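Local coordinates for putative acetoin utilization protein, acetoin dehydrogenase (Thermus thermophilus, PDB 5AWE) that is of unknown function but joins a pair of CBS domains to an ACT domain, a combination consistent with sensing a small regulatory ligand, at residues K96-M101 and T124-A129; L109-G114 and G119-T124; I169-H174 and Q179-R184. All coordinates share one frame; numbering follows the deposited sequence.

Contact 1. Residues K96-M101 and T124-A129; sequences KAALLM and TDVLRA
V126 of 124-129 faces A97, A98 and M101 of 96-101. The segment axes pass 10.1 Å apart, crossing at -137°, and the side chains of V126 and M101 span much of the gap, with the two alanine methyls forming the floor for the valine. At the root of this valine, CB lies near the methyl of M101, a selenomethionine. CG1 then turns to A98, meeting its CB at 3.6 Å. The other branch, CG2, lies beside the backbone N (chi1 of V126 177°) and reaches the M101 methyl tip to tip, CE to CG2 3.3 Å, with SE farther off; A97 CB touches the same branch more loosely, at 4.3 Å. A bend at chi3 (-46°) carries the end of the M101 chain to this meeting. The contact is apolar and buried. Polar groups of 124-129 serve other ends: D125 OD1 takes R128 NH1 at 3.1 Å on its anti lone pair, in the guanidinium plane, and D125 OD2 accepts the backbone N of T122, one half of a capping box. L109 of strand 108-113 covers A97 and M101. The two helices of a beta-alpha-beta-beta-alpha CBS domain pack this way on one side of its small sheet.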
loop_
_atom_site.group_PDB
_atom_site.type_symbol
_atom_site.label_atom_id
_atom_site.label_comp_id
_atom_site.label_asym_id
_atom_site.label_seq_id
_atom_site.Cartn_x
_atom_site.Cartn_y
_atom_site.Cartn_z
ATOM N N LYS A 96 -12.385 -35.558 17.480
ATOM C CA LYS A 96 -12.252 -35.624 16.031
ATOM C C LYS A 96 -11.784 -34.273 15.490
ATOM O O LYS A 96 -10.951 -34.202 14.587
ATOM C CB LYS A 96 -13.592 -35.998 15.390
ATOM C CG LYS A 96 -13.459 -36.694 14.047
ATOM C CD LYS A 96 -14.802 -36.749 13.326
ATOM C CE LYS A 96 -14.829 -37.818 12.237
ATOM N NZ LYS A 96 -15.294 -39.132 12.769
ATOM N N ALA A 97 -12.317 -33.200 16.059
ATOM C CA ALA A 97 -11.941 -31.865 15.635
ATOM C C ALA A 97 -10.454 -31.656 15.887
ATOM O O ALA A 97 -9.732 -31.185 15.005
ATOM C CB ALA A 97 -12.765 -30.813 16.389
ATOM N N ALA A 98 -9.997 -32.014 17.085
ATOM C CA ALA A 98 -8.596 -31.812 17.443
ATOM C C ALA A 98 -7.701 -32.572 16.475
ATOM O O ALA A 98 -6.638 -32.086 16.085
ATOM C CB ALA A 98 -8.331 -32.285 18.883
ATOM N N LEU A 99 -8.147 -33.762 16.088
ATOM C CA LEU A 99 -7.385 -34.598 15.177
ATOM C C LEU A 99 -7.272 -33.924 13.825
ATOM O O LEU A 99 -6.175 -33.805 13.279
ATOM C CB LEU A 99 -8.047 -35.970 15.031
ATOM C CG LEU A 99 -7.741 -36.957 16.167
ATOM C CD1 LEU A 99 -8.601 -38.196 16.020
ATOM C CD2 LEU A 99 -6.260 -37.326 16.143
ATOM N N LEU A 100 -8.404 -33.467 13.296
ATOM C CA LEU A 100 -8.408 -32.776 12.015
ATOM C C LEU A 100 -7.541 -31.520 12.053
ATOM O O LEU A 100 -6.758 -31.273 11.134
ATOM C CB LEU A 100 -9.838 -32.413 11.620
ATOM C CG LEU A 100 -10.683 -33.590 11.129
ATOM C CD1 LEU A 100 -12.145 -33.288 11.356
ATOM C CD2 LEU A 100 -10.401 -33.863 9.650
HETATM N N MSE A 101 -7.663 -30.733 13.120
HETATM C CA MSE A 101 -6.910 -29.486 13.215
HETATM C C MSE A 101 -5.407 -29.742 13.228
HETATM O O MSE A 101 -4.651 -29.022 12.585
HETATM C CB MSE A 101 -7.308 -28.701 14.473
HETATM C CG MSE A 101 -8.749 -28.207 14.465
HETATM SE SE MSE A 101 -9.152 -27.036 15.787
HETATM C CE MSE A 101 -8.446 -27.811 17.180
ATOM N N THR A 124 -8.931 -22.928 20.241
ATOM C CA THR A 124 -9.108 -22.528 21.632
ATOM C C THR A 124 -10.386 -23.125 22.218
ATOM O O THR A 124 -10.499 -23.267 23.435
ATOM C CB THR A 124 -9.113 -20.969 21.814
ATOM O OG1 THR A 124 -10.301 -20.404 21.250
ATOM C CG2 THR A 124 -7.896 -20.355 21.127
ATOM N N ASP A 125 -11.342 -23.488 21.361
ATOM C CA ASP A 125 -12.548 -24.173 21.831
ATOM C C ASP A 125 -12.174 -25.584 22.267
ATOM O O ASP A 125 -12.623 -26.065 23.311
ATOM C CB ASP A 125 -13.610 -24.253 20.727
ATOM C CG ASP A 125 -14.155 -22.882 20.319
ATOM O OD1 ASP A 125 -14.415 -22.031 21.202
ATOM O OD2 ASP A 125 -14.326 -22.664 19.099
ATOM N N VAL A 126 -11.343 -26.242 21.459
ATOM C CA VAL A 126 -10.890 -27.591 21.769
ATOM C C VAL A 126 -10.039 -27.549 23.031
ATOM O O VAL A 126 -10.079 -28.461 23.851
ATOM C CB VAL A 126 -10.067 -28.189 20.596
ATOM C CG1 VAL A 126 -9.542 -29.560 20.964
ATOM C CG2 VAL A 126 -10.934 -28.298 19.355
ATOM N N LEU A 127 -9.278 -26.476 23.203
ATOM C CA LEU A 127 -8.477 -26.347 24.412
ATOM C C LEU A 127 -9.386 -26.281 25.625
ATOM O O LEU A 127 -9.200 -27.012 26.591
ATOM C CB LEU A 127 -7.593 -25.100 24.349
ATOM C CG LEU A 127 -6.316 -25.246 23.517
ATOM C CD1 LEU A 127 -5.439 -24.017 23.698
ATOM C CD2 LEU A 127 -5.568 -26.508 23.950
ATOM N N ARG A 128 -10.379 -25.404 25.568
ATOM C CA ARG A 128 -11.343 -25.281 26.654
ATOM C C ARG A 128 -11.917 -26.662 27.016
ATOM O O ARG A 128 -11.995 -27.030 28.191
ATOM C CB ARG A 128 -12.470 -24.324 26.236
ATOM C CG ARG A 128 -13.264 -23.754 27.411
ATOM C CD ARG A 128 -14.070 -22.510 27.022
ATOM N NE ARG A 128 -15.196 -22.828 26.146
ATOM C CZ ARG A 128 -15.179 -22.660 24.827
ATOM N NH1 ARG A 128 -14.090 -22.172 24.239
ATOM N NH2 ARG A 128 -16.241 -22.985 24.093
ATOM N N ALA A 129 -12.294 -27.429 25.998
ATOM C CA ALA A 129 -12.915 -28.733 26.203
ATOM C C ALA A 129 -11.999 -29.678 26.980
ATOM O O ALA A 129 -12.426 -30.313 27.946
ATOM C CB ALA A 129 -13.284 -29.353 24.851
#

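Contact 2. Residues L109-G114 and G119-T124; sequences LPVMEG and GIITVT
L109, P110 and V111 pair antiparallel with I121, I120 and G119, the two strand segments running at 138° to each other and 4.4 Å apart at their closest. I121 N donates to L109 O at 3.0 Å in a nearly straight bond (172°). V111 N reaches G119 O at 2.7 Å, while the return bond from G119 N to V111 O is weak at 3.4 Å. P110 stands opposite I120 in a non-hydrogen-bonded pair, where the missing N-H of proline costs the hairpin nothing. On this side of the sheet I120 lays its CG1 against L109 O at 3.5 Å.

The side holding L109, V111 and I121 is more closely packed. V111 CG2 and I121 CG2 meet at 3.7 Å as the two side chains cross obliquely, and I121 CG2 also touches L109 CB at 3.8 Å. With CG1 anti to the backbone N (chi1 -176°), I121 keeps CG2 over the neighbouring strand while the rest of its chain leads off toward L94. G119 has no side chain to set against V111, and the valine CB lies 3.4 Å from G119 O. Beta-branched residues suit the extended backbone here, and L109 carries the apolar surface on to L100 and M101 of helix 94-103. T122 then closes the strand as the N-cap of helix 123-133: strand, strand, helix, the last three elements of the beta-alpha-beta-beta-alpha unit of a CBS domain.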
loop_
_atom_site.group_PDB
_atom_site.type_symbol
_atom_site.label_atom_id
_atom_site.label_comp_id
_atom_site.label_asym_id
_atom_site.label_seq_id
_atom_site.Cartn_x
_atom_site.Cartn_y
_atom_site.Cartn_z
ATOM N N LEU A 109 -12.443 -24.801 12.062
ATOM C CA LEU A 109 -13.143 -25.888 11.395
ATOM C C LEU A 109 -14.638 -25.608 11.290
ATOM O O LEU A 109 -15.325 -25.442 12.301
ATOM C CB LEU A 109 -12.933 -27.175 12.196
ATOM C CG LEU A 109 -12.355 -28.442 11.564
ATOM C CD1 LEU A 109 -11.169 -28.111 10.668
ATOM C CD2 LEU A 109 -11.933 -29.384 12.698
ATOM N N PRO A 110 -15.161 -25.527 10.063
ATOM C CA PRO A 110 -16.597 -25.274 9.940
ATOM C C PRO A 110 -17.335 -26.491 10.508
ATOM O O PRO A 110 -16.908 -27.627 10.302
ATOM C CB PRO A 110 -16.809 -25.123 8.430
ATOM C CG PRO A 110 -15.461 -24.734 7.901
ATOM C CD PRO A 110 -14.469 -25.459 8.768
ATOM N N VAL A 111 -18.424 -26.261 11.232
ATOM C CA VAL A 111 -19.172 -27.375 11.788
ATOM C C VAL A 111 -20.453 -27.568 11.003
ATOM O O VAL A 111 -21.172 -26.612 10.712
ATOM C CB VAL A 111 -19.512 -27.160 13.283
ATOM C CG1 VAL A 111 -20.267 -28.372 13.823
ATOM C CG2 VAL A 111 -18.229 -26.932 14.083
HETATM N N MSE A 112 -20.723 -28.818 10.658
HETATM C CA MSE A 112 -21.793 -29.144 9.728
HETATM C C MSE A 112 -22.830 -30.056 10.361
HETATM O O MSE A 112 -22.549 -30.768 11.323
HETATM C CB MSE A 112 -21.214 -29.835 8.489
HETATM C CG MSE A 112 -20.140 -29.030 7.775
HETATM SE SE MSE A 112 -20.798 -27.485 7.136
HETATM C CE MSE A 112 -21.976 -28.097 5.982
ATOM N N GLU A 113 -24.036 -30.023 9.810
ATOM C CA GLU A 113 -24.948 -31.154 9.900
ATOM C C GLU A 113 -25.203 -31.664 8.483
ATOM O O GLU A 113 -26.039 -31.132 7.746
ATOM C CB GLU A 113 -26.251 -30.729 10.571
ATOM C CG GLU A 113 -26.074 -30.378 12.037
ATOM C CD GLU A 113 -27.344 -29.877 12.674
ATOM O OE1 GLU A 113 -28.410 -29.997 12.035
ATOM O OE2 GLU A 113 -27.278 -29.362 13.810
ATOM N N GLY A 114 -24.453 -32.690 8.100
ATOM C CA GLY A 114 -24.449 -33.099 6.713
ATOM C C GLY A 114 -24.052 -31.944 5.815
ATOM O O GLY A 114 -22.904 -31.497 5.818
ATOM N N GLY A 119 -22.195 -24.116 12.740
ATOM C CA GLY A 119 -21.285 -23.326 13.547
ATOM C C GLY A 119 -19.821 -23.474 13.179
ATOM O O GLY A 119 -19.466 -23.969 12.106
ATOM N N ILE A 120 -18.957 -23.037 14.086
ATOM C CA ILE A 120 -17.533 -23.107 13.840
ATOM C C ILE A 120 -16.790 -23.434 15.138
ATOM O O ILE A 120 -17.101 -22.886 16.195
ATOM C CB ILE A 120 -17.051 -21.770 13.238
ATOM C CG1 ILE A 120 -15.683 -21.947 12.592
ATOM C CG2 ILE A 120 -17.022 -20.691 14.307
ATOM C CD1 ILE A 120 -15.529 -21.119 11.350
ATOM N N ILE A 121 -15.828 -24.347 15.065
ATOM C CA ILE A 121 -15.053 -24.722 16.247
ATOM C C ILE A 121 -13.559 -24.489 16.018
ATOM O O ILE A 121 -13.002 -24.868 14.977
ATOM C CB ILE A 121 -15.302 -26.208 16.636
ATOM C CG1 ILE A 121 -14.554 -26.546 17.934
ATOM C CG2 ILE A 121 -14.858 -27.129 15.507
ATOM C CD1 ILE A 121 -14.946 -27.893 18.556
ATOM N N THR A 122 -12.911 -23.850 16.985
ATOM C CA THR A 122 -11.517 -23.459 16.817
ATOM C C THR A 122 -10.610 -24.188 17.794
ATOM O O THR A 122 -11.080 -24.938 18.657
ATOM C CB THR A 122 -11.330 -21.946 17.030
ATOM O OG1 THR A 122 -11.551 -21.630 18.409
ATOM C CG2 THR A 122 -12.323 -21.159 16.170
ATOM N N VAL A 123 -9.309 -23.954 17.650
ATOM C CA VAL A 123 -8.313 -24.555 18.525
ATOM C C VAL A 123 -8.510 -24.160 19.981
ATOM O O VAL A 123 -8.306 -24.979 20.871
ATOM C CB VAL A 123 -6.870 -24.191 18.091
ATOM C CG1 VAL A 123 -6.519 -24.932 16.815
ATOM C CG2 VAL A 123 -6.741 -22.683 17.862
ATOM N N THR A 124 -8.931 -22.928 20.241
ATOM C CA THR A 124 -9.108 -22.528 21.632
ATOM C C THR A 124 -10.386 -23.125 22.218
ATOM O O THR A 124 -10.499 -23.267 23.435
ATOM C CB THR A 124 -9.113 -20.969 21.814
ATOM O OG1 THR A 124 -10.301 -20.404 21.250
ATOM C CG2 THR A 124 -7.896 -20.355 21.127
#

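Contact 3. Residues I169-H174 and Q179-R184; sequences IATAAH and QRLVMR
Two neighbouring strands of the ACT domain, 165-175 and 178-186, form here an antiparallel hairpin interrupted by a classic beta bulge. A170 and V182 exchange a regular pair of backbone bonds, A170 N to V182 O at 2.8 Å and V182 N to A170 O at 2.7 Å. Beyond T171 the register slips by one: A172 and A173 both face R180, whose O takes a short bond from A172 N (2.6 Å) and a weak one from A173 N. R180 N returns to A173 O and restores the pairing. A172, with only a methyl, fits against R180 CG, its CB 3.8 Å from V182 CG2.

On the face carrying I169, T171, Q179, L181 and M183, I169 is the hub: CG2 meets L181 CD2 at 3.9 Å, and CD1 runs alongside M183 to its methyl CE at 3.8 Å. With CG anti to the backbone N (chi1 -177°) and the chain extended beyond it, Q179 crosses T171 at about a right angle, placing NE2 3.1 Å from T171 OG1, which lies in the amide plane. That hydroxyl also bonds V167 O of the second subunit, and Q179 NE2 bonds I166 O of that second subunit. A valine in place of T171 would probably leave Q179 NE2 short of one acceptor and V167 O of the second subunit without its hydroxyl partner.

L154 and M157 of helix 153-158 cover the I169 side, strand 141-148 flanks strand 178-186, with D146 holding R180 in a salt bridge, and the second subunit borders strand 165-175 through backbone bonds from I169 and T171.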
loop_
_atom_site.group_PDB
_atom_site.type_symbol
_atom_site.label_atom_id
_atom_site.label_comp_id
_atom_site.label_asym_id
_atom_site.label_seq_id
_atom_site.Cartn_x
_atom_site.Cartn_y
_atom_site.Cartn_z
ATOM N N ILE A 169 -7.438 -39.694 33.814
ATOM C CA ILE A 169 -6.181 -40.417 33.707
ATOM C C ILE A 169 -5.671 -40.286 32.282
ATOM O O ILE A 169 -6.431 -40.484 31.324
ATOM C CB ILE A 169 -6.372 -41.915 34.048
ATOM C CG1 ILE A 169 -6.701 -42.063 35.535
ATOM C CG2 ILE A 169 -5.115 -42.701 33.714
ATOM C CD1 ILE A 169 -7.184 -43.446 35.922
ATOM N N ALA A 170 -4.392 -39.934 32.151
ATOM C CA ALA A 170 -3.715 -39.962 30.857
ATOM C C ALA A 170 -2.443 -40.807 30.912
ATOM O O ALA A 170 -1.801 -40.930 31.975
ATOM C CB ALA A 170 -3.384 -38.553 30.407
ATOM N N THR A 171 -2.083 -41.388 29.764
ATOM C CA THR A 171 -0.848 -42.167 29.650
ATOM C C THR A 171 0.301 -41.283 29.177
ATOM O O THR A 171 0.379 -40.938 28.004
ATOM C CB THR A 171 -1.008 -43.337 28.646
ATOM O OG1 THR A 171 -2.070 -44.188 29.080
ATOM C CG2 THR A 171 0.277 -44.158 28.557
ATOM N N ALA A 172 1.196 -40.916 30.087
ATOM C CA ALA A 172 2.339 -40.093 29.701
ATOM C C ALA A 172 3.298 -40.893 28.830
ATOM O O ALA A 172 3.950 -40.335 27.946
ATOM C CB ALA A 172 3.065 -39.577 30.935
ATOM N N ALA A 173 3.379 -42.199 29.072
ATOM C CA ALA A 173 4.324 -43.034 28.345
ATOM C C ALA A 173 4.134 -44.530 28.608
ATOM O O ALA A 173 3.846 -44.945 29.736
ATOM C CB ALA A 173 5.762 -42.621 28.700
ATOM N N HIS A 174 4.295 -45.329 27.556
ATOM C CA HIS A 174 4.420 -46.778 27.703
ATOM C C HIS A 174 5.898 -47.114 27.903
ATOM O O HIS A 174 6.730 -46.805 27.054
ATOM C CB HIS A 174 3.885 -47.484 26.457
ATOM C CG HIS A 174 2.460 -47.148 26.137
ATOM N ND1 HIS A 174 2.102 -46.033 25.408
ATOM C CD2 HIS A 174 1.302 -47.780 26.448
ATOM C CE1 HIS A 174 0.786 -45.993 25.285
ATOM N NE2 HIS A 174 0.275 -47.042 25.907
ATOM N N GLN A 179 3.252 -48.738 32.717
ATOM C CA GLN A 179 2.493 -47.692 32.060
ATOM C C GLN A 179 2.555 -46.464 32.964
ATOM O O GLN A 179 2.217 -46.553 34.145
ATOM C CB GLN A 179 1.050 -48.169 31.872
ATOM C CG GLN A 179 0.149 -47.206 31.143
ATOM C CD GLN A 179 -1.290 -47.669 31.155
ATOM O OE1 GLN A 179 -1.610 -48.707 31.743
ATOM N NE2 GLN A 179 -2.168 -46.906 30.509
ATOM N N ARG A 180 3.005 -45.332 32.425
ATOM C CA ARG A 180 3.128 -44.112 33.228
ATOM C C ARG A 180 1.917 -43.189 33.107
ATOM O O ARG A 180 1.668 -42.599 32.051
ATOM C CB ARG A 180 4.388 -43.331 32.850
ATOM C CG ARG A 180 4.432 -41.933 33.479
ATOM C CD ARG A 180 5.840 -41.408 33.554
ATOM N NE ARG A 180 6.696 -42.309 34.316
ATOM C CZ ARG A 180 8.010 -42.157 34.439
ATOM N NH1 ARG A 180 8.620 -41.134 33.849
ATOM N NH2 ARG A 180 8.718 -43.031 35.148
ATOM N N LEU A 181 1.181 -43.059 34.207
ATOM C CA LEU A 181 -0.089 -42.345 34.199
ATOM C C LEU A 181 0.044 -40.952 34.798
ATOM O O LEU A 181 0.717 -40.759 35.816
ATOM C CB LEU A 181 -1.145 -43.139 34.985
ATOM C CG LEU A 181 -1.313 -44.605 34.573
ATOM C CD1 LEU A 181 -2.293 -45.292 35.511
ATOM C CD2 LEU A 181 -1.790 -44.685 33.119
ATOM N N VAL A 182 -0.601 -39.982 34.165
ATOM C CA VAL A 182 -0.824 -38.697 34.806
ATOM C C VAL A 182 -2.278 -38.681 35.252
ATOM O O VAL A 182 -3.203 -38.825 34.442
ATOM C CB VAL A 182 -0.518 -37.510 33.834
ATOM C CG1 VAL A 182 -0.808 -36.179 34.508
ATOM C CG2 VAL A 182 0.946 -37.552 33.420
HETATM N N MSE A 183 -2.474 -38.541 36.555
HETATM C CA MSE A 183 -3.784 -38.767 37.152
HETATM C C MSE A 183 -4.146 -37.535 37.959
HETATM O O MSE A 183 -3.324 -37.018 38.709
HETATM C CB MSE A 183 -3.740 -40.008 38.064
HETATM C CG MSE A 183 -5.101 -40.481 38.586
HETATM SE SE MSE A 183 -4.966 -41.744 39.900
HETATM C CE MSE A 183 -6.243 -42.730 39.493
ATOM N N ARG A 184 -5.367 -37.048 37.791
ATOM C CA ARG A 184 -5.835 -35.940 38.603
ATOM C C ARG A 184 -6.898 -36.426 39.556
ATOM O O ARG A 184 -7.879 -37.036 39.145
ATOM C CB ARG A 184 -6.364 -34.811 37.712
ATOM C CG ARG A 184 -5.237 -33.990 37.118
ATOM C CD ARG A 184 -5.694 -33.028 36.053
ATOM N NE ARG A 184 -4.536 -32.384 35.428
ATOM C CZ ARG A 184 -3.903 -31.322 35.928
ATOM N NH1 ARG A 184 -4.311 -30.772 37.065
ATOM N NH2 ARG A 184 -2.864 -30.804 35.289
#

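In the fold
Contacts 1 and 2 belong to one CBS domain and form a continuous core: their centres lie 10 Å apart, and M101 CE meets V123 CG1 at 3.5 Å. Along the chain the hairpin of contact 2 is nested within the loop that contact 1 closes, and T124 belongs to both. Contact 3 lies in the ACT domain, 21 Å from contact 1 and 30 Å from contact 2 between centres, with nearest atoms about 11 and 16 Å away, so nothing touches directly. What the three have in common is the second subunit, which packs against each: its L127 lies on both M101 and V123, and its E95 forms a salt bridge with R184.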